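Local coordinates for protein cytochrome c (Pseudomonas aeruginosa, PDB 6RTE) that oxidises dihydro-heme d1 as a dehydrogenase of heme d1 biosynthesis, pairing a c-type cytochrome region with an eight-bladed beta-propeller, at residues R223-G237 against V270-V284. Numbering follows the deposited sequence.
Sequences RNLAVSDDGRWVLVG and VSAVYTAPPRHSFVV
Strands 223-227 and 270-276 run side by side at 14°, their axes 5.7 Å apart, as the first strands of two successive four-stranded antiparallel blades of the propeller, and several side chains bond to backbone across the gap. Asn224 reads both polar groups of Val273: OD1 accepts from Val273 N and ND2 gives to Val273 O, both at 2.9 Å, each in the carbonyl plane on a lone pair, which fixes the amide's rotation. The Arg223 chain turns twice (chi2 -78°, chi3 -80°), bringing its NE edge round to Ser271: NE donates nearly straight to Ser271 O at 2.8 Å, and NH2 makes a longer, more bent bond to Ser271 OG, which also bonds to Asp315. Thr275 OG1 donates to Val227 O (2.8 Å) from above the carbonyl plane. Between the blades Leu235 CB makes a CH-pi contact over the centre of the Phe282 ring, 3.8 Å from its centroid, while Ala226 CB meets CE1 of Phe282. Beside the 228-231 turn, His280 ND1 donates, in its ring plane, to the syn side of Asp229 OD1 (2.9 Å), somewhat out of the carboxylate plane; Tyr297 also bonds this oxygen. The blades are thus joined by an apolar centre flanked by side-chain hydrogen bonds.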
loop_
_atom_site.group_PDB
_atom_site.type_symbol
_atom_site.label_atom_id
_atom_site.label_comp_id
_atom_site.label_asym_id
_atom_site.label_seq_id
_atom_site.Cartn_x
_atom_site.Cartn_y
_atom_site.Cartn_z
ATOM N N ARG A 223 -6.905 2.083 4.630
ATOM C CA ARG A 223 -5.617 1.403 4.724
ATOM C C ARG A 223 -5.196 0.781 3.393
ATOM O O ARG A 223 -4.142 1.121 2.853
ATOM C CB ARG A 223 -5.665 0.338 5.829
ATOM C CG ARG A 223 -5.723 0.922 7.237
ATOM C CD ARG A 223 -4.353 1.411 7.717
ATOM N NE ARG A 223 -3.544 0.288 8.187
ATOM C CZ ARG A 223 -2.405 0.408 8.860
ATOM N NH1 ARG A 223 -1.910 1.606 9.140
ATOM N NH2 ARG A 223 -1.762 -0.680 9.251
ATOM N N ASN A 224 -5.987 -0.133 2.853
ATOM C CA ASN A 224 -5.671 -0.707 1.552
ATOM C C ASN A 224 -6.919 -1.394 1.015
ATOM O O ASN A 224 -7.995 -1.359 1.627
ATOM C CB ASN A 224 -4.463 -1.665 1.628
ATOM C CG ASN A 224 -4.816 -3.031 2.197
ATOM O OD1 ASN A 224 -5.610 -3.157 3.122
ATOM N ND2 ASN A 224 -4.223 -4.074 1.622
ATOM N N LEU A 225 -6.783 -1.994 -0.163
ATOM C CA LEU A 225 -7.879 -2.765 -0.729
ATOM C C LEU A 225 -7.327 -4.023 -1.366
ATOM O O LEU A 225 -6.118 -4.180 -1.552
ATOM C CB LEU A 225 -8.699 -1.942 -1.739
ATOM C CG LEU A 225 -8.015 -1.352 -2.970
ATOM C CD1 LEU A 225 -7.641 -2.411 -3.997
ATOM C CD2 LEU A 225 -8.959 -0.319 -3.580
ATOM N N ALA A 226 -8.243 -4.929 -1.693
ATOM C CA ALA A 226 -7.907 -6.211 -2.287
ATOM C C ALA A 226 -9.001 -6.536 -3.295
ATOM O O ALA A 226 -10.147 -6.101 -3.153
ATOM C CB ALA A 226 -7.778 -7.315 -1.223
ATOM N N VAL A 227 -8.615 -7.258 -4.338
ATOM C CA VAL A 227 -9.521 -7.677 -5.411
ATOM C C VAL A 227 -9.626 -9.192 -5.367
ATOM O O VAL A 227 -8.609 -9.889 -5.249
ATOM C CB VAL A 227 -9.023 -7.186 -6.780
ATOM C CG1 VAL A 227 -10.002 -7.585 -7.924
ATOM C CG2 VAL A 227 -8.811 -5.665 -6.744
ATOM N N SER A 228 -10.851 -9.704 -5.446
ATOM C CA SER A 228 -11.045 -11.153 -5.399
ATOM C C SER A 228 -10.436 -11.784 -6.633
ATOM O O SER A 228 -10.319 -11.149 -7.691
ATOM C CB SER A 228 -12.535 -11.499 -5.271
ATOM O OG SER A 228 -13.322 -11.006 -6.356
ATOM N N ASP A 229 -10.008 -13.051 -6.500
ATOM C CA ASP A 229 -9.257 -13.681 -7.587
ATOM C C ASP A 229 -10.138 -14.029 -8.775
ATOM O O ASP A 229 -9.602 -14.311 -9.860
ATOM C CB ASP A 229 -8.522 -14.939 -7.089
ATOM C CG ASP A 229 -9.418 -16.159 -6.986
ATOM O OD1 ASP A 229 -10.164 -16.287 -5.992
ATOM O OD2 ASP A 229 -9.370 -17.009 -7.907
ATOM N N ASP A 230 -11.453 -14.025 -8.613
ATOM C CA ASP A 230 -12.369 -14.161 -9.737
ATOM C C ASP A 230 -12.743 -12.820 -10.354
ATOM O O ASP A 230 -13.538 -12.791 -11.298
ATOM C CB ASP A 230 -13.639 -14.912 -9.311
ATOM C CG ASP A 230 -14.421 -14.209 -8.202
ATOM O OD1 ASP A 230 -14.065 -13.068 -7.830
ATOM O OD2 ASP A 230 -15.392 -14.823 -7.686
ATOM N N GLY A 231 -12.211 -11.710 -9.831
ATOM C CA GLY A 231 -12.427 -10.402 -10.404
ATOM C C GLY A 231 -13.737 -9.733 -10.058
ATOM O O GLY A 231 -14.003 -8.646 -10.569
ATOM N N ARG A 232 -14.564 -10.332 -9.200
ATOM C CA ARG A 232 -15.896 -9.788 -8.967
ATOM C C ARG A 232 -15.942 -8.684 -7.907
ATOM O O ARG A 232 -16.783 -7.782 -8.015
ATOM C CB ARG A 232 -16.857 -10.902 -8.535
ATOM C CG ARG A 232 -17.132 -11.962 -9.603
ATOM C CD ARG A 232 -18.029 -13.064 -9.084
ATOM N NE ARG A 232 -19.409 -12.621 -8.845
ATOM C CZ ARG A 232 -20.319 -13.335 -8.197
ATOM N NH1 ARG A 232 -20.006 -14.521 -7.701
ATOM N NH2 ARG A 232 -21.552 -12.873 -8.044
ATOM N N TRP A 233 -15.065 -8.731 -6.903
ATOM C CA TRP A 233 -15.227 -7.943 -5.689
ATOM C C TRP A 233 -13.985 -7.133 -5.360
ATOM O O TRP A 233 -12.861 -7.612 -5.505
ATOM C CB TRP A 233 -15.540 -8.851 -4.480
ATOM C CG TRP A 233 -16.578 -9.909 -4.750
ATOM C CD1 TRP A 233 -16.383 -11.256 -4.788
ATOM C CD2 TRP A 233 -17.957 -9.692 -5.028
ATOM N NE1 TRP A 233 -17.566 -11.893 -5.070
ATOM C CE2 TRP A 233 -18.546 -10.952 -5.224
ATOM C CE3 TRP A 233 -18.755 -8.551 -5.130
ATOM C CZ2 TRP A 233 -19.891 -11.107 -5.531
ATOM C CZ3 TRP A 233 -20.085 -8.702 -5.429
ATOM C CH2 TRP A 233 -20.645 -9.968 -5.630
ATOM N N VAL A 234 -14.208 -5.906 -4.882
ATOM C CA VAL A 234 -13.198 -5.107 -4.206
ATOM C C VAL A 234 -13.573 -5.026 -2.727
ATOM O O VAL A 234 -14.701 -4.637 -2.383
ATOM C CB VAL A 234 -13.091 -3.693 -4.808
ATOM C CG1 VAL A 234 -12.093 -2.854 -4.037
ATOM C CG2 VAL A 234 -12.716 -3.765 -6.285
ATOM N N LEU A 235 -12.634 -5.366 -1.861
ATOM C CA LEU A 235 -12.816 -5.237 -0.414
ATOM C C LEU A 235 -11.862 -4.162 0.092
ATOM O O LEU A 235 -10.646 -4.261 -0.111
ATOM C CB LEU A 235 -12.578 -6.566 0.305
ATOM C CG LEU A 235 -12.949 -6.537 1.798
ATOM C CD1 LEU A 235 -14.447 -6.391 1.953
ATOM C CD2 LEU A 235 -12.425 -7.784 2.533
ATOM N N VAL A 236 -12.416 -3.142 0.749
ATOM C CA VAL A 236 -11.653 -1.993 1.229
ATOM C C VAL A 236 -11.556 -2.070 2.748
ATOM O O VAL A 236 -12.580 -2.213 3.432
ATOM C CB VAL A 236 -12.306 -0.655 0.819
ATOM C CG1 VAL A 236 -11.424 0.506 1.224
ATOM C CG2 VAL A 236 -12.605 -0.612 -0.670
ATOM N N GLY A 237 -10.334 -1.963 3.263
ATOM C CA GLY A 237 -10.089 -1.976 4.695
ATOM C C GLY A 237 -9.871 -0.576 5.226
ATOM O O GLY A 237 -8.892 0.087 4.872
ATOM N N VAL A 270 -9.547 -1.773 10.779
ATOM C CA VAL A 270 -8.998 -2.806 9.905
ATOM C C VAL A 270 -7.568 -2.413 9.583
ATOM O O VAL A 270 -7.323 -1.316 9.079
ATOM C CB VAL A 270 -9.826 -2.968 8.619
ATOM C CG1 VAL A 270 -9.126 -3.945 7.684
ATOM C CG2 VAL A 270 -11.235 -3.464 8.947
ATOM N N SER A 271 -6.620 -3.313 9.857
ATOM C CA SER A 271 -5.234 -3.012 9.547
ATOM C C SER A 271 -4.929 -3.204 8.060
ATOM O O SER A 271 -4.286 -2.349 7.440
ATOM C CB SER A 271 -4.308 -3.878 10.390
ATOM O OG SER A 271 -2.971 -3.524 10.090
ATOM N N ALA A 272 -5.377 -4.316 7.478
ATOM C CA ALA A 272 -5.115 -4.591 6.067
ATOM C C ALA A 272 -6.020 -5.719 5.593
ATOM O O ALA A 272 -6.393 -6.601 6.376
ATOM C CB ALA A 272 -3.641 -4.966 5.841
ATOM N N VAL A 273 -6.354 -5.687 4.289
ATOM C CA VAL A 273 -7.108 -6.745 3.635
ATOM C C VAL A 273 -6.204 -7.398 2.597
ATOM O O VAL A 273 -5.362 -6.738 1.984
ATOM C CB VAL A 273 -8.405 -6.211 2.982
ATOM C CG1 VAL A 273 -9.335 -5.632 4.054
ATOM C CG2 VAL A 273 -8.111 -5.142 1.916
ATOM N N TYR A 274 -6.370 -8.711 2.421
ATOM C CA TYR A 274 -5.566 -9.492 1.490
ATOM C C TYR A 274 -6.461 -10.494 0.768
ATOM O O TYR A 274 -7.504 -10.904 1.279
ATOM C CB TYR A 274 -4.445 -10.263 2.197
ATOM C CG TYR A 274 -3.631 -9.462 3.200
ATOM C CD1 TYR A 274 -4.033 -9.365 4.531
ATOM C CD2 TYR A 274 -2.470 -8.816 2.821
ATOM C CE1 TYR A 274 -3.292 -8.635 5.461
ATOM C CE2 TYR A 274 -1.718 -8.082 3.739
ATOM C CZ TYR A 274 -2.133 -8.000 5.055
ATOM O OH TYR A 274 -1.392 -7.277 5.967
ATOM N N THR A 275 -6.022 -10.901 -0.421
ATOM C CA THR A 275 -6.665 -11.970 -1.178
ATOM C C THR A 275 -5.842 -13.240 -1.053
ATOM O O THR A 275 -4.611 -13.199 -1.115
ATOM C CB THR A 275 -6.813 -11.580 -2.646
ATOM O OG1 THR A 275 -7.570 -10.365 -2.730
ATOM C CG2 THR A 275 -7.521 -12.715 -3.481
ATOM N N ALA A 276 -6.528 -14.367 -0.868
ATOM C CA ALA A 276 -5.910 -15.692 -0.797
ATOM C C ALA A 276 -6.479 -16.526 -1.940
ATOM O O ALA A 276 -7.492 -17.223 -1.763
ATOM C CB ALA A 276 -6.167 -16.353 0.551
ATOM N N PRO A 277 -5.861 -16.501 -3.118
ATOM C CA PRO A 277 -6.532 -17.014 -4.326
ATOM C C PRO A 277 -6.889 -18.486 -4.226
ATOM O O PRO A 277 -8.011 -18.859 -4.602
ATOM C CB PRO A 277 -5.512 -16.743 -5.442
ATOM C CG PRO A 277 -4.780 -15.523 -4.953
ATOM C CD PRO A 277 -4.649 -15.731 -3.462
ATOM N N PRO A 278 -6.003 -19.359 -3.725
ATOM C CA PRO A 278 -6.382 -20.784 -3.655
ATOM C C PRO A 278 -7.550 -21.052 -2.726
ATOM O O PRO A 278 -8.260 -22.047 -2.905
ATOM C CB PRO A 278 -5.109 -21.480 -3.146
ATOM C CG PRO A 278 -4.018 -20.486 -3.322
ATOM C CD PRO A 278 -4.626 -19.139 -3.241
ATOM N N ARG A 279 -7.762 -20.200 -1.730
ATOM C CA ARG A 279 -8.888 -20.322 -0.817
ATOM C C ARG A 279 -10.118 -19.555 -1.297
ATOM O O ARG A 279 -11.169 -19.645 -0.656
ATOM C CB ARG A 279 -8.475 -19.829 0.577
ATOM C CG ARG A 279 -7.180 -20.475 1.098
ATOM C CD ARG A 279 -6.774 -19.895 2.439
ATOM N NE ARG A 279 -7.740 -20.222 3.484
ATOM C CZ ARG A 279 -7.713 -21.330 4.218
ATOM N NH1 ARG A 279 -8.641 -21.532 5.139
ATOM N NH2 ARG A 279 -6.756 -22.228 4.041
ATOM N N HIS A 280 -10.012 -18.825 -2.411
ATOM C CA HIS A 280 -11.084 -17.965 -2.908
ATOM C C HIS A 280 -11.711 -17.160 -1.777
ATOM O O HIS A 280 -12.926 -17.147 -1.584
ATOM C CB HIS A 280 -12.136 -18.779 -3.641
ATOM C CG HIS A 280 -11.565 -19.629 -4.724
ATOM N ND1 HIS A 280 -10.843 -19.096 -5.769
ATOM C CD2 HIS A 280 -11.552 -20.969 -4.894
ATOM C CE1 HIS A 280 -10.432 -20.079 -6.557
ATOM N NE2 HIS A 280 -10.848 -21.222 -6.045
ATOM N N SER A 281 -10.850 -16.464 -1.037
ATOM C CA SER A 281 -11.288 -15.746 0.154
ATOM C C SER A 281 -10.480 -14.474 0.303
ATOM O O SER A 281 -9.363 -14.357 -0.212
ATOM C CB SER A 281 -11.121 -16.601 1.415
ATOM O OG SER A 281 -9.748 -16.678 1.766
ATOM N N PHE A 282 -11.073 -13.513 1.015
ATOM C CA PHE A 282 -10.331 -12.401 1.580
ATOM C C PHE A 282 -9.907 -12.758 3.003
ATOM O O PHE A 282 -10.643 -13.437 3.733
ATOM C CB PHE A 282 -11.175 -11.126 1.604
ATOM C CG PHE A 282 -11.465 -10.549 0.241
ATOM C CD1 PHE A 282 -10.442 -10.052 -0.552
ATOM C CD2 PHE A 282 -12.767 -10.459 -0.223
ATOM C CE1 PHE A 282 -10.713 -9.490 -1.791
ATOM C CE2 PHE A 282 -13.047 -9.895 -1.468
ATOM C CZ PHE A 282 -12.016 -9.414 -2.247
ATOM N N VAL A 283 -8.721 -12.289 3.394
ATOM C CA VAL A 283 -8.219 -12.427 4.756
ATOM C C VAL A 283 -8.004 -11.017 5.300
ATOM O O VAL A 283 -7.420 -10.170 4.613
ATOM C CB VAL A 283 -6.917 -13.244 4.807
ATOM C CG1 VAL A 283 -6.363 -13.267 6.218
ATOM C CG2 VAL A 283 -7.134 -14.682 4.290
ATOM N N VAL A 284 -8.488 -10.766 6.517
ATOM C CA VAL A 284 -8.540 -9.427 7.087
ATOM C C VAL A 284 -7.782 -9.409 8.410
ATOM O O VAL A 284 -8.058 -10.222 9.307
ATOM C CB VAL A 284 -9.996 -8.959 7.292
ATOM C CG1 VAL A 284 -10.039 -7.548 7.881
ATOM C CG2 VAL A 284 -10.760 -9.022 5.964
#